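PDB 6NCW: beta-galacturonidase from Eisenbergiella tayi, which probably cleaves terminal beta-linked galacturonic acid from its substrates, as a glycoside hydrolase of family 2. Local coordinates for residues P40-N45 with P282-A287; Y52-S57 with E113-S119. One frame throughout, in Å; residues are numbered along the deposited sequence.

Contact 1: residues P40-N45 with P282-A287; sequences PGCWEN and PQFGCA
Cys42 and Asn45 both reach from segment 40-45 onto the backbone of 282-287. Cys42 directs its sulfur at the turn because SG lies beside its own backbone N and opposite the carbonyl carbon (chi1 -65°). There it accepts a long hydrogen bond from Cys286 N, 3.5 Å to Cys42 SG, with an N-H...S angle of 152°. The two thiols also pack together without a disulfide, Cys42 SG to Cys286 SG being 3.7 Å. The turn that carries Cys286 is type II', running from Phe284 to Ala287 and closed by Ala287 N on Phe284 O at 2.8 Å; Gly285 supplies the positive phi (64°), and its CA faces the Cys42 sulfur. Asn45 ends a short 3-10 segment and lays its side chain along the chain from Gln283 to Gly285, with CB 3.4 Å from Gln283 O. The loop holding 40-45 follows strand 35-39 of the N-terminal beta-sandwich, whereas 282-287 joins the first strand of the TIM barrel, 268-276, to helix 290-302, so two domains meet here. Beyond the thiols, the methyl of Ala287 presses on the backbone of Gly41, CB to Gly41 N 3.7 Å; this CB also lies against Cys42 SG at 4.1 Å and, a little farther off, CB of Pro40, which follows a cis peptide bond. A water takes the proton of Cys42 N at 2.9 Å and gives at most a weak bond to Phe284 O. Gln283 and Phe284 start away from 40-45: Gln283 OE1 bonds to His281 of a second subunit, and Phe284 packs on Ser291 of that same subunit.

Contact 2: residues Y52-S57 with E113-S119; sequences YRGQAS and EVIADNS
Gly54 and Asn118 are tied together twice. Gly54 N donates to Asn118 OD1 at 2.9 Å, nearly along the C=O axis, while Asn118 N returns a bond of 3.2 Å to Gly54 O. Asn118 O is met by Arg53, whose NH1 donates at 2.9 Å with the oxygen in the guanidinium plane; a bend at chi3 (-33°) curls the arginine back over Asn118. NH1 also bonds to Ser134 O, and NH2 to Gln133 OE1. Further along, strands 55-63 and 109-117 run antiparallel as inner neighbours in a six-stranded sheet of the N-terminal beta-sandwich. Ala56 and Ala116 form the hydrogen-bonded pair, Ala56 N to Ala116 O at 2.8 Å and Ala116 N to Ala56 O at 2.9 Å. Gln55-Asp117 and Ser57-Ile115 are non-hydrogen-bonded pairs, and the backbones of Gln55 and Ser57 bond instead to Ile26 and His24 of strand 19-26. Asp117 OD1 serves Ser119 twice, closing an Asx turn with its N and taking the hydroxyl proton on the syn lone pair; Asp117 OD2 accepts from a water that Gln55 NE2 also reaches. Tyr52 OH donates to Gln55 O at 2.6 Å.

Overall arrangement
Contact 2 lies within one domain, where the ends of two neighbouring strands are joined by a ladder of backbone bonds that the amide of Asn118 and the guanidinium of Arg53 prolong, while the Asp117 carboxylate braces its own turn; it is only partly buried and touches no other subunit. Contact 1 is more deeply buried yet smaller in area, joins loops of two domains, and relies on thiols, a methyl group and a turn, with a second subunit close behind 282-287. Their centres lie about 14 Å apart. Segment 40-45 links them directly: the indole of Trp43, which does not touch 282-287, donates a probable hydrogen bond from NE1 to Tyr52 O and packs on Asn118 and Gly54. Neither contact lies at the galacturonate site.

Contact 1: residues P40-N45 with P282-A287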
loop_
_atom_site.group_PDB
_atom_site.type_symbol
_atom_site.label_atom_id
_atom_site.label_comp_id
_atom_site.label_asym_id
_atom_site.label_seq_id
_atom_site.Cartn_x
_atom_site.Cartn_y
_atom_site.Cartn_z
ATOM N N PRO A 40 -25.662 -16.979 9.646
ATOM C CA PRO A 40 -24.983 -17.176 8.354
ATOM C C PRO A 40 -23.473 -16.952 8.424
ATOM O O PRO A 40 -23.001 -16.249 9.325
ATOM C CB PRO A 40 -25.623 -16.116 7.444
ATOM C CG PRO A 40 -26.075 -15.055 8.386
ATOM C CD PRO A 40 -26.528 -15.787 9.629
ATOM N N GLY A 41 -22.746 -17.557 7.493
ATOM C CA GLY A 41 -21.290 -17.414 7.437
ATOM C C GLY A 41 -20.726 -18.257 6.309
ATOM O O GLY A 41 -21.384 -19.165 5.787
ATOM N N CYS A 42 -19.490 -17.941 5.938
ATOM C CA CYS A 42 -18.738 -18.746 4.982
ATOM C C CYS A 42 -17.477 -19.229 5.665
ATOM O O CYS A 42 -16.795 -18.438 6.323
ATOM C CB CYS A 42 -18.373 -17.944 3.728
ATOM S SG CYS A 42 -19.818 -17.447 2.801
ATOM N N TRP A 43 -17.153 -20.515 5.503
ATOM C CA TRP A 43 -16.013 -20.991 6.273
ATOM C C TRP A 43 -14.685 -20.490 5.728
ATOM O O TRP A 43 -13.674 -20.605 6.423
ATOM C CB TRP A 43 -16.007 -22.517 6.366
ATOM C CG TRP A 43 -15.759 -23.253 5.100
ATOM C CD1 TRP A 43 -14.669 -23.140 4.260
ATOM C CD2 TRP A 43 -16.606 -24.247 4.529
ATOM N NE1 TRP A 43 -14.801 -24.010 3.205
ATOM C CE2 TRP A 43 -15.978 -24.702 3.342
ATOM C CE3 TRP A 43 -17.852 -24.792 4.897
ATOM C CZ2 TRP A 43 -16.553 -25.685 2.516
ATOM C CZ3 TRP A 43 -18.421 -25.768 4.078
ATOM C CH2 TRP A 43 -17.767 -26.201 2.897
ATOM N N GLU A 44 -14.658 -19.907 4.526
ATOM C CA GLU A 44 -13.424 -19.286 4.051
ATOM C C GLU A 44 -13.038 -18.081 4.896
ATOM O O GLU A 44 -11.892 -17.634 4.838
ATOM C CB GLU A 44 -13.546 -18.878 2.580
ATOM C CG GLU A 44 -13.465 -20.058 1.619
ATOM C CD GLU A 44 -14.827 -20.685 1.333
ATOM O OE1 GLU A 44 -15.802 -20.431 2.093
ATOM O OE2 GLU A 44 -14.928 -21.426 0.328
ATOM N N ASN A 45 -13.956 -17.570 5.694
ATOM C CA ASN A 45 -13.681 -16.506 6.639
ATOM C C ASN A 45 -13.296 -17.021 8.019
ATOM O O ASN A 45 -12.944 -16.204 8.880
ATOM C CB ASN A 45 -14.914 -15.604 6.729
ATOM C CG ASN A 45 -15.328 -15.090 5.364
ATOM O OD1 ASN A 45 -16.494 -15.168 4.987
ATOM N ND2 ASN A 45 -14.338 -14.604 4.587
ATOM N N PRO A 282 -14.548 -9.105 1.903
ATOM C CA PRO A 282 -13.335 -9.764 2.414
ATOM C C PRO A 282 -13.486 -10.392 3.782
ATOM O O PRO A 282 -12.706 -11.293 4.102
ATOM C CB PRO A 282 -12.295 -8.638 2.441
ATOM C CG PRO A 282 -13.020 -7.393 2.136
ATOM C CD PRO A 282 -14.295 -7.736 1.441
ATOM N N GLN A 283 -14.436 -9.949 4.608
ATOM C CA GLN A 283 -14.648 -10.558 5.915
ATOM C C GLN A 283 -15.834 -11.501 5.945
ATOM O O GLN A 283 -15.888 -12.379 6.810
ATOM C CB GLN A 283 -14.893 -9.505 6.999
ATOM C CG GLN A 283 -13.718 -8.637 7.397
ATOM C CD GLN A 283 -14.148 -7.667 8.479
ATOM O OE1 GLN A 283 -14.635 -6.587 8.184
ATOM N NE2 GLN A 283 -14.047 -8.088 9.740
ATOM N N PHE A 284 -16.806 -11.315 5.060
ATOM C CA PHE A 284 -18.071 -12.028 5.158
ATOM C C PHE A 284 -18.301 -12.990 4.005
ATOM O O PHE A 284 -19.326 -13.678 3.997
ATOM C CB PHE A 284 -19.231 -11.020 5.275
ATOM C CG PHE A 284 -19.005 -9.993 6.350
ATOM C CD1 PHE A 284 -18.811 -10.402 7.665
ATOM C CD2 PHE A 284 -18.942 -8.631 6.049
ATOM C CE1 PHE A 284 -18.566 -9.470 8.681
ATOM C CE2 PHE A 284 -18.707 -7.695 7.042
ATOM C CZ PHE A 284 -18.513 -8.118 8.366
ATOM N N GLY A 285 -17.360 -13.089 3.054
ATOM C CA GLY A 285 -17.553 -14.028 1.959
ATOM C C GLY A 285 -18.764 -13.600 1.153
ATOM O O GLY A 285 -18.881 -12.444 0.741
ATOM N N CYS A 286 -19.714 -14.509 0.946
ATOM C CA CYS A 286 -20.978 -14.102 0.348
ATOM C C CYS A 286 -22.077 -13.995 1.384
ATOM O O CYS A 286 -23.245 -13.840 1.021
ATOM C CB CYS A 286 -21.393 -15.053 -0.778
ATOM S SG CYS A 286 -21.825 -16.789 -0.285
ATOM N N ALA A 287 -21.727 -14.071 2.664
ATOM C CA ALA A 287 -22.706 -13.966 3.743
ATOM C C ALA A 287 -22.649 -12.562 4.347
ATOM O O ALA A 287 -22.235 -12.346 5.496
ATOM C CB ALA A 287 -22.449 -15.044 4.793
HETATM O O HOH W 1 -18.476 -15.397 6.751
#

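Contact 2: residues Y52-S57 with E113-S119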
loop_
_atom_site.group_PDB
_atom_site.type_symbol
_atom_site.label_atom_id
_atom_site.label_comp_id
_atom_site.label_asym_id
_atom_site.label_seq_id
_atom_site.Cartn_x
_atom_site.Cartn_y
_atom_site.Cartn_z
ATOM N N TYR A 52 -10.194 -23.969 2.595
ATOM C CA TYR A 52 -10.771 -25.315 2.577
ATOM C C TYR A 52 -11.822 -25.471 1.471
ATOM O O TYR A 52 -12.824 -24.742 1.436
ATOM C CB TYR A 52 -11.388 -25.651 3.934
ATOM C CG TYR A 52 -11.979 -27.034 3.963
ATOM C CD1 TYR A 52 -11.152 -28.152 3.973
ATOM C CD2 TYR A 52 -13.349 -27.231 3.959
ATOM C CE1 TYR A 52 -11.664 -29.424 3.985
ATOM C CE2 TYR A 52 -13.876 -28.522 3.964
ATOM C CZ TYR A 52 -13.020 -29.609 3.974
ATOM O OH TYR A 52 -13.509 -30.897 3.983
ATOM N N ARG A 53 -11.617 -26.454 0.593
ATOM C CA ARG A 53 -12.632 -26.877 -0.371
ATOM C C ARG A 53 -12.949 -28.347 -0.134
ATOM O O ARG A 53 -12.041 -29.187 -0.124
ATOM C CB ARG A 53 -12.186 -26.660 -1.825
ATOM C CG ARG A 53 -13.317 -27.028 -2.784
ATOM C CD ARG A 53 -13.335 -26.269 -4.083
ATOM N NE ARG A 53 -12.855 -24.881 -3.991
ATOM C CZ ARG A 53 -13.633 -23.798 -3.972
ATOM N NH1 ARG A 53 -14.956 -23.903 -4.005
ATOM N NH2 ARG A 53 -13.080 -22.596 -3.923
ATOM N N GLY A 54 -14.224 -28.649 0.068
ATOM C CA GLY A 54 -14.631 -29.981 0.488
ATOM C C GLY A 54 -15.985 -29.927 1.175
ATOM O O GLY A 54 -16.741 -28.979 1.000
ATOM N N GLN A 55 -16.259 -30.967 1.960
ATOM C CA GLN A 55 -17.440 -31.052 2.810
ATOM C C GLN A 55 -17.134 -30.594 4.228
ATOM O O GLN A 55 -16.027 -30.786 4.740
ATOM C CB GLN A 55 -17.963 -32.489 2.901
ATOM C CG GLN A 55 -18.337 -33.145 1.590
ATOM C CD GLN A 55 -18.736 -34.587 1.813
ATOM O OE1 GLN A 55 -18.030 -35.327 2.497
ATOM N NE2 GLN A 55 -19.877 -34.989 1.261
ATOM N N ALA A 56 -18.151 -30.050 4.885
ATOM C CA ALA A 56 -18.050 -29.737 6.300
ATOM C C ALA A 56 -19.426 -29.906 6.929
ATOM O O ALA A 56 -20.442 -29.898 6.236
ATOM C CB ALA A 56 -17.508 -28.326 6.520
ATOM N N SER A 57 -19.460 -30.075 8.249
ATOM C CA SER A 57 -20.719 -30.289 8.958
ATOM C C SER A 57 -21.035 -29.120 9.885
ATOM O O SER A 57 -20.181 -28.694 10.670
ATOM C CB SER A 57 -20.687 -31.596 9.758
ATOM O OG SER A 57 -21.386 -31.444 10.982
ATOM N N GLU A 113 -28.410 -31.231 11.552
ATOM C CA GLU A 113 -27.068 -31.243 10.990
ATOM C C GLU A 113 -27.169 -30.965 9.503
ATOM O O GLU A 113 -27.983 -31.583 8.812
ATOM C CB GLU A 113 -26.345 -32.570 11.227
ATOM C CG GLU A 113 -24.965 -32.634 10.564
ATOM C CD GLU A 113 -24.213 -33.919 10.873
ATOM O OE1 GLU A 113 -24.879 -34.963 11.088
ATOM O OE2 GLU A 113 -22.953 -33.883 10.905
ATOM N N VAL A 114 -26.359 -30.025 9.025
ATOM C CA VAL A 114 -26.288 -29.683 7.613
ATOM C C VAL A 114 -24.884 -30.007 7.127
ATOM O O VAL A 114 -23.896 -29.534 7.703
ATOM C CB VAL A 114 -26.624 -28.205 7.370
ATOM C CG1 VAL A 114 -26.612 -27.895 5.880
ATOM C CG2 VAL A 114 -27.961 -27.876 7.981
ATOM N N ILE A 115 -24.795 -30.837 6.093
ATOM C CA ILE A 115 -23.530 -31.095 5.414
ATOM C C ILE A 115 -23.474 -30.125 4.239
ATOM O O ILE A 115 -24.302 -30.198 3.325
ATOM C CB ILE A 115 -23.412 -32.550 4.939
ATOM C CG1 ILE A 115 -23.832 -33.542 6.036
ATOM C CG2 ILE A 115 -21.991 -32.838 4.461
ATOM C CD1 ILE A 115 -22.894 -33.567 7.200
ATOM N N ALA A 116 -22.527 -29.194 4.279
ATOM C CA ALA A 116 -22.307 -28.241 3.198
ATOM C C ALA A 116 -21.063 -28.638 2.429
ATOM O O ALA A 116 -20.073 -29.081 3.019
ATOM C CB ALA A 116 -22.145 -26.814 3.727
ATOM N N ASP A 117 -21.106 -28.438 1.117
ATOM C CA ASP A 117 -20.057 -28.888 0.220
ATOM C C ASP A 117 -19.850 -27.836 -0.866
ATOM O O ASP A 117 -20.813 -27.451 -1.530
ATOM C CB ASP A 117 -20.453 -30.233 -0.398
ATOM C CG ASP A 117 -19.362 -30.831 -1.243
ATOM O OD1 ASP A 117 -18.231 -30.273 -1.271
ATOM O OD2 ASP A 117 -19.633 -31.872 -1.875
ATOM N N ASN A 118 -18.606 -27.368 -1.035
ATOM C CA ASN A 118 -18.264 -26.421 -2.097
ATOM C C ASN A 118 -17.304 -27.019 -3.132
ATOM O O ASN A 118 -16.692 -26.277 -3.918
ATOM C CB ASN A 118 -17.706 -25.112 -1.502
ATOM C CG ASN A 118 -16.331 -25.262 -0.855
ATOM O OD1 ASN A 118 -15.792 -26.363 -0.716
ATOM N ND2 ASN A 118 -15.765 -24.131 -0.432
ATOM N N SER A 119 -17.177 -28.346 -3.156
ATOM C CA SER A 119 -16.325 -29.027 -4.125
ATOM C C SER A 119 -16.748 -28.713 -5.552
ATOM O O SER A 119 -17.936 -28.561 -5.855
ATOM C CB SER A 119 -16.389 -30.547 -3.935
ATOM O OG SER A 119 -15.935 -30.937 -2.650
HETATM O O HOH W 2 -21.652 -33.247 -0.778
#